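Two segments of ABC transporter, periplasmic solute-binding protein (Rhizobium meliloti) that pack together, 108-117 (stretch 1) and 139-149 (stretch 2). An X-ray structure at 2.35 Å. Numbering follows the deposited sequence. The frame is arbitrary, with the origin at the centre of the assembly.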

ATOM      1  N   THR A 108      16.476  29.432   1.080  1.00 84.05           N
ATOM      2  CA  THR A 108      17.487  29.087   0.073  1.00 79.89           C
ATOM      3  C   THR A 108      16.775  28.515  -1.139  1.00 80.88           C
ATOM      4  O   THR A 108      15.645  28.020  -1.049  1.00 82.90           O
ATOM      5  CB  THR A 108      18.593  28.134   0.589  1.00 77.87           C
ATOM      6  OG1 THR A 108      18.046  26.899   1.026  1.00 77.01           O
ATOM      7  CG2 THR A 108      19.334  28.733   1.751  1.00 81.20           C
ATOM      8  N   LYS A 109      17.450  28.593  -2.280  1.00 82.21           N
ATOM      9  CA  LYS A 109      16.829  28.379  -3.594  1.00 80.17           C
ATOM     10  C   LYS A 109      16.809  26.897  -3.960  1.00 75.58           C
ATOM     11  O   LYS A 109      17.788  26.176  -3.774  1.00 75.94           O
ATOM     12  CB  LYS A 109      17.633  29.173  -4.626  1.00 86.05           C
ATOM     13  CG  LYS A 109      17.192  29.106  -6.075  1.00 90.46           C
ATOM     14  CD  LYS A 109      17.877  30.217  -6.883  1.00 99.60           C
ATOM     15  CE  LYS A 109      19.335  29.915  -7.236  1.00103.08           C
ATOM     16  NZ  LYS A 109      19.462  29.181  -8.535  1.00104.06           N
ATOM     17  N   PHE A 110      15.701  26.425  -4.504  1.00 75.32           N
ATOM     18  CA  PHE A 110      15.688  25.053  -5.037  1.00 72.55           C
ATOM     19  C   PHE A 110      16.122  25.055  -6.493  1.00 66.56           C
ATOM     20  O   PHE A 110      15.562  25.776  -7.284  1.00 70.27           O
ATOM     21  CB  PHE A 110      14.327  24.408  -4.888  1.00 70.51           C
ATOM     22  CG  PHE A 110      14.259  23.023  -5.459  1.00 65.83           C
ATOM     23  CD1 PHE A 110      14.851  21.962  -4.790  1.00 62.24           C
ATOM     24  CD2 PHE A 110      13.605  22.789  -6.668  1.00 65.09           C
ATOM     25  CE1 PHE A 110      14.794  20.683  -5.297  1.00 60.98           C
ATOM     26  CE2 PHE A 110      13.550  21.514  -7.191  1.00 62.07           C
ATOM     27  CZ  PHE A 110      14.155  20.459  -6.511  1.00 60.51           C
ATOM     28  N   ASP A 111      17.147  24.277  -6.807  1.00 64.15           N
ATOM     29  CA  ASP A 111      17.725  24.221  -8.162  1.00 67.73           C
ATOM     30  C   ASP A 111      18.509  22.882  -8.375  1.00 66.06           C
ATOM     31  O   ASP A 111      18.627  22.039  -7.467  1.00 68.06           O
ATOM     32  CB  ASP A 111      18.580  25.498  -8.481  1.00 68.52           C
ATOM     33  CG  ASP A 111      19.832  25.638  -7.598  1.00 72.55           C
ATOM     34  OD1 ASP A 111      20.083  24.738  -6.776  1.00 75.14           O
ATOM     35  OD2 ASP A 111      20.582  26.643  -7.723  1.00 75.46           O
ATOM     36  N   ALA A 112      19.030  22.680  -9.567  1.00 63.25           N
ATOM     37  CA  ALA A 112      19.813  21.464  -9.855  1.00 65.75           C
ATOM     38  C   ALA A 112      20.877  21.082  -8.797  1.00 65.87           C
ATOM     39  O   ALA A 112      20.918  19.936  -8.318  1.00 66.95           O
ATOM     40  CB  ALA A 112      20.463  21.579 -11.209  1.00 69.65           C
ATOM     41  N   ALA A 113      21.724  22.035  -8.450  1.00 65.94           N
ATOM     42  CA  ALA A 113      22.704  21.882  -7.375  1.00 66.53           C
ATOM     43  C   ALA A 113      22.117  21.368  -6.041  1.00 66.23           C
ATOM     44  O   ALA A 113      22.699  20.515  -5.396  1.00 68.80           O
ATOM     45  CB  ALA A 113      23.406  23.216  -7.157  1.00 68.20           C
ATOM     46  N   ALA A 114      20.963  21.879  -5.632  1.00 65.49           N
ATOM     47  CA  ALA A 114      20.372  21.474  -4.364  1.00 64.42           C
ATOM     48  C   ALA A 114      19.772  20.087  -4.524  1.00 64.01           C
ATOM     49  O   ALA A 114      19.803  19.269  -3.621  1.00 66.64           O
ATOM     50  CB  ALA A 114      19.322  22.480  -3.918  1.00 66.58           C
ATOM     51  N   CYS A 115      19.277  19.804  -5.715  1.00 63.46           N
ATOM     52  CA  CYS A 115      18.750  18.499  -6.033  1.00 61.00           C
ATOM     53  C   CYS A 115      19.807  17.393  -6.057  1.00 61.39           C
ATOM     54  O   CYS A 115      19.619  16.338  -5.450  1.00 62.16           O
ATOM     55  CB  CYS A 115      18.067  18.589  -7.389  1.00 62.48           C
ATOM     56  SG  CYS A 115      17.272  17.056  -7.857  1.00 63.28           S
ATOM     57  N   LYS A 116      20.904  17.634  -6.763  1.00 61.15           N
ATOM     58  CA  LYS A 116      22.056  16.715  -6.751  1.00 65.50           C
ATOM     59  C   LYS A 116      22.519  16.425  -5.335  1.00 66.06           C
ATOM     60  O   LYS A 116      22.805  15.280  -4.997  1.00 64.52           O
ATOM     61  CB  LYS A 116      23.228  17.329  -7.549  1.00 69.85           C
ATOM     62  CG  LYS A 116      24.570  16.592  -7.571  1.00 73.71           C
ATOM     63  CD  LYS A 116      25.586  17.358  -8.444  1.00 77.18           C
ATOM     64  CE  LYS A 116      26.801  16.532  -8.873  1.00 83.01           C
ATOM     65  NZ  LYS A 116      27.461  16.972 -10.161  1.00 88.15           N
ATOM     66  N   TRP A 117      22.640  17.480  -4.530  1.00 65.64           N
ATOM     67  CA  TRP A 117      23.208  17.378  -3.186  1.00 66.75           C
ATOM     68  C   TRP A 117      22.384  16.433  -2.319  1.00 64.60           C
ATOM     69  O   TRP A 117      22.922  15.665  -1.553  1.00 64.97           O
ATOM     70  CB  TRP A 117      23.240  18.769  -2.554  1.00 70.99           C
ATOM     71  CG  TRP A 117      23.757  18.829  -1.114  1.00 77.70           C
ATOM     72  CD1 TRP A 117      25.052  18.972  -0.724  1.00 76.96           C
ATOM     73  CD2 TRP A 117      22.972  18.781   0.111  1.00 77.87           C
ATOM     74  NE1 TRP A 117      25.132  18.996   0.648  1.00 80.29           N
ATOM     75  CE2 TRP A 117      23.881  18.886   1.188  1.00 78.02           C
ATOM     76  CE3 TRP A 117      21.598  18.663   0.390  1.00 77.87           C
ATOM     77  CZ2 TRP A 117      23.472  18.875   2.529  1.00 80.52           C
ATOM     78  CZ3 TRP A 117      21.187  18.643   1.718  1.00 79.21           C
ATOM     79  CH2 TRP A 117      22.128  18.762   2.778  1.00 81.19           C
TER
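Stretch 2, residues 139-149: SLEVVDDYHIT

Stretch 2 is a β-hairpin laid along the first turns of the helix that begins at Ala-112. Its first strand, already under way at Ser-139, runs nearly antiparallel to the helix, at 170° and 9.1 Å between axes; after the turn around Asp-145 and Tyr-146, the strand 147-149 returns in roughly the helix direction, at 32° and 8.8 Å. The two arms are paired by backbone hydrogen bonds, Glu-141 N to Thr-149 O (3.0 Å), Thr-149 N to Glu-141 O (3.1 Å) and Val-143 N to His-147 O (3.0 Å). The alternation of the strands turns Leu-140, Val-142 and Ile-148 toward the helix and Glu-141, Val-143 and His-147 away from it.

Ala-112 is the most covered residue and lies at the turn, its CA 4.9 Å from the CA of Asp-145. Its N, in the first turn of the helix and so free of an intrahelical partner, donates to Asp-145 O at 2.8 Å and 163°, tying helix start to hairpin turn. Ala-112 CB packs 3.6 Å from Val-142 CG1 and 3.7 Å from Ile-148 CG1, and lies 2.9 Å from Asp-144 O, a notably short carbon-to-oxygen contact.

Lys-116, one turn on, covers almost as much. Its extended, all-t side chain lays Lys-116 CD 3.6 Å from Val-142 CG2 and Lys-116 CG 4.0 Å from Leu-140 CD1, while Lys-116 NZ comes within 3.9 Å of Leu-140 O.

Ile-148 (chi1 m, chi2 t) is the most covered residue of the hairpin; its CD1 reaches to 3.3 Å from Ala-112 O and 3.7 Å from Cys-115 CB.

Ahead of the helix, Lys-109 NZ makes a salt bridge to Asp-111 OD2 (2.9 Å) and a second, long one to Asp-145 OD2 (3.7 Å), while Asp-111 CB sits 3.4 Å from Asp-145 O and 4.3 Å from Tyr-146 CE1.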

ATOM      1  N   SER A 139      25.267   7.236 -12.268  1.00 83.24           N
ATOM      2  CA  SER A 139      25.813   8.613 -12.139  1.00 86.69           C
ATOM      3  C   SER A 139      24.745   9.700 -12.329  1.00 84.26           C
ATOM      4  O   SER A 139      23.602   9.416 -12.663  1.00 79.79           O
ATOM      5  CB  SER A 139      26.992   8.875 -13.108  1.00 78.01           C
ATOM      6  N   LEU A 140      25.176  10.946 -12.167  1.00 88.37           N
ATOM      7  CA  LEU A 140      24.292  12.081 -12.025  1.00 87.97           C
ATOM      8  C   LEU A 140      24.900  13.359 -12.621  1.00 92.24           C
ATOM      9  O   LEU A 140      25.753  13.983 -11.990  1.00 96.04           O
ATOM     10  CB  LEU A 140      24.071  12.276 -10.537  1.00 83.35           C
ATOM     11  CG  LEU A 140      22.787  12.941 -10.102  1.00 83.96           C
ATOM     12  CD1 LEU A 140      22.824  13.090  -8.587  1.00 82.69           C
ATOM     13  CD2 LEU A 140      22.598  14.282 -10.787  1.00 86.08           C
ATOM     14  N   GLU A 141      24.462  13.760 -13.814  1.00 91.81           N
ATOM     15  CA  GLU A 141      24.978  14.990 -14.419  1.00 92.28           C
ATOM     16  C   GLU A 141      24.004  16.161 -14.334  1.00 84.71           C
ATOM     17  O   GLU A 141      22.914  16.116 -14.843  1.00 80.25           O
ATOM     18  CB  GLU A 141      25.417  14.775 -15.871  1.00 97.36           C
ATOM     19  CG  GLU A 141      24.291  14.533 -16.859  1.00 99.66           C
ATOM     20  N   VAL A 142      24.443  17.224 -13.684  1.00 87.12           N
ATOM     21  CA  VAL A 142      23.790  18.537 -13.782  1.00 84.93           C
ATOM     22  C   VAL A 142      24.046  19.149 -15.176  1.00 83.11           C
ATOM     23  O   VAL A 142      25.143  19.054 -15.727  1.00 80.82           O
ATOM     24  CB  VAL A 142      24.301  19.489 -12.683  1.00 85.16           C
ATOM     25  CG1 VAL A 142      23.645  20.865 -12.789  1.00 85.74           C
ATOM     26  CG2 VAL A 142      24.057  18.870 -11.316  1.00 83.02           C
ATOM     27  N   VAL A 143      23.003  19.737 -15.744  1.00 81.62           N
ATOM     28  CA  VAL A 143      23.054  20.295 -17.086  1.00 82.47           C
ATOM     29  C   VAL A 143      22.878  21.782 -16.958  1.00 84.55           C
ATOM     30  O   VAL A 143      23.697  22.541 -17.458  1.00 85.80           O
ATOM     31  CB  VAL A 143      21.983  19.686 -18.016  1.00 82.80           C
ATOM     32  CG1 VAL A 143      21.867  20.455 -19.329  1.00 82.01           C
ATOM     33  CG2 VAL A 143      22.311  18.216 -18.296  1.00 83.16           C
ATOM     34  N   ASP A 144      21.817  22.213 -16.292  1.00 81.77           N
ATOM     35  CA  ASP A 144      21.707  23.616 -15.936  1.00 83.47           C
ATOM     36  C   ASP A 144      21.029  23.772 -14.540  1.00 82.54           C
ATOM     37  O   ASP A 144      20.811  22.770 -13.831  1.00 78.21           O
ATOM     38  CB  ASP A 144      21.029  24.406 -17.073  1.00 84.40           C
ATOM     39  CG  ASP A 144      19.530  24.182 -17.141  1.00 88.01           C
ATOM     40  OD1 ASP A 144      18.993  23.415 -16.313  1.00 84.20           O
ATOM     41  OD2 ASP A 144      18.875  24.782 -18.022  1.00 93.63           O
ATOM     42  N   ASP A 145      20.747  25.012 -14.140  1.00 79.20           N
ATOM     43  CA  ASP A 145      20.007  25.278 -12.895  1.00 78.10           C
ATOM     44  C   ASP A 145      18.689  24.529 -12.785  1.00 73.26           C
ATOM     45  O   ASP A 145      18.222  24.297 -11.680  1.00 70.59           O
ATOM     46  CB  ASP A 145      19.741  26.783 -12.727  1.00 78.04           C
ATOM     47  CG  ASP A 145      20.994  27.553 -12.337  1.00 82.01           C
ATOM     48  OD1 ASP A 145      22.095  26.989 -12.468  1.00 80.96           O
ATOM     49  OD2 ASP A 145      20.868  28.714 -11.881  1.00 88.12           O
ATOM     50  N   TYR A 146      18.069  24.162 -13.905  1.00 72.65           N
ATOM     51  CA  TYR A 146      16.793  23.461 -13.819  1.00 71.29           C
ATOM     52  C   TYR A 146      16.731  22.147 -14.559  1.00 70.03           C
ATOM     53  O   TYR A 146      15.654  21.567 -14.648  1.00 67.83           O
ATOM     54  CB  TYR A 146      15.642  24.424 -14.174  1.00 73.26           C
ATOM     55  CG  TYR A 146      15.741  25.628 -13.283  1.00 74.61           C
ATOM     56  CD1 TYR A 146      15.228  25.594 -11.998  1.00 76.57           C
ATOM     57  CD2 TYR A 146      16.470  26.752 -13.663  1.00 77.96           C
ATOM     58  CE1 TYR A 146      15.382  26.662 -11.135  1.00 76.89           C
ATOM     59  CE2 TYR A 146      16.617  27.841 -12.812  1.00 77.46           C
ATOM     60  CZ  TYR A 146      16.076  27.783 -11.549  1.00 77.11           C
ATOM     61  OH  TYR A 146      16.201  28.828 -10.680  1.00 76.27           O
ATOM     62  N   HIS A 147      17.870  21.626 -15.026  1.00 71.30           N
ATOM     63  CA  HIS A 147      17.857  20.334 -15.735  1.00 71.56           C
ATOM     64  C   HIS A 147      18.895  19.386 -15.180  1.00 71.96           C
ATOM     65  O   HIS A 147      20.078  19.713 -15.098  1.00 72.87           O
ATOM     66  CB  HIS A 147      18.001  20.511 -17.247  1.00 75.12           C
ATOM     67  CG  HIS A 147      16.854  21.247 -17.856  1.00 78.22           C
ATOM     68  ND1 HIS A 147      16.736  22.618 -17.793  1.00 81.23           N
ATOM     69  CD2 HIS A 147      15.733  20.802 -18.471  1.00 80.34           C
ATOM     70  CE1 HIS A 147      15.605  22.994 -18.360  1.00 80.27           C
ATOM     71  NE2 HIS A 147      14.976  21.910 -18.779  1.00 85.28           N
ATOM     72  N   ILE A 148      18.426  18.216 -14.761  1.00 71.74           N
ATOM     73  CA  ILE A 148      19.297  17.141 -14.310  1.00 76.67           C
ATOM     74  C   ILE A 148      18.974  15.844 -15.061  1.00 73.09           C
ATOM     75  O   ILE A 148      17.790  15.525 -15.301  1.00 68.47           O
ATOM     76  CB  ILE A 148      19.151  16.851 -12.791  1.00 83.54           C
ATOM     77  CG1 ILE A 148      19.566  18.059 -11.963  1.00 94.06           C
ATOM     78  CG2 ILE A 148      20.055  15.690 -12.384  1.00 88.22           C
ATOM     79  CD1 ILE A 148      19.885  17.759 -10.500  1.00 95.14           C
ATOM     80  N   THR A 149      20.036  15.091 -15.340  1.00 66.57           N
ATOM     81  CA  THR A 149      19.948  13.763 -15.896  1.00 72.20           C
ATOM     82  C   THR A 149      20.563  12.724 -14.931  1.00 72.37           C
ATOM     83  O   THR A 149      21.678  12.918 -14.413  1.00 71.79           O
ATOM     84  CB  THR A 149      20.666  13.735 -17.266  1.00 78.77           C
ATOM     85  OG1 THR A 149      19.967  14.603 -18.165  1.00 80.50           O
ATOM     86  CG2 THR A 149      20.720  12.320 -17.875  1.00 82.50           C
TER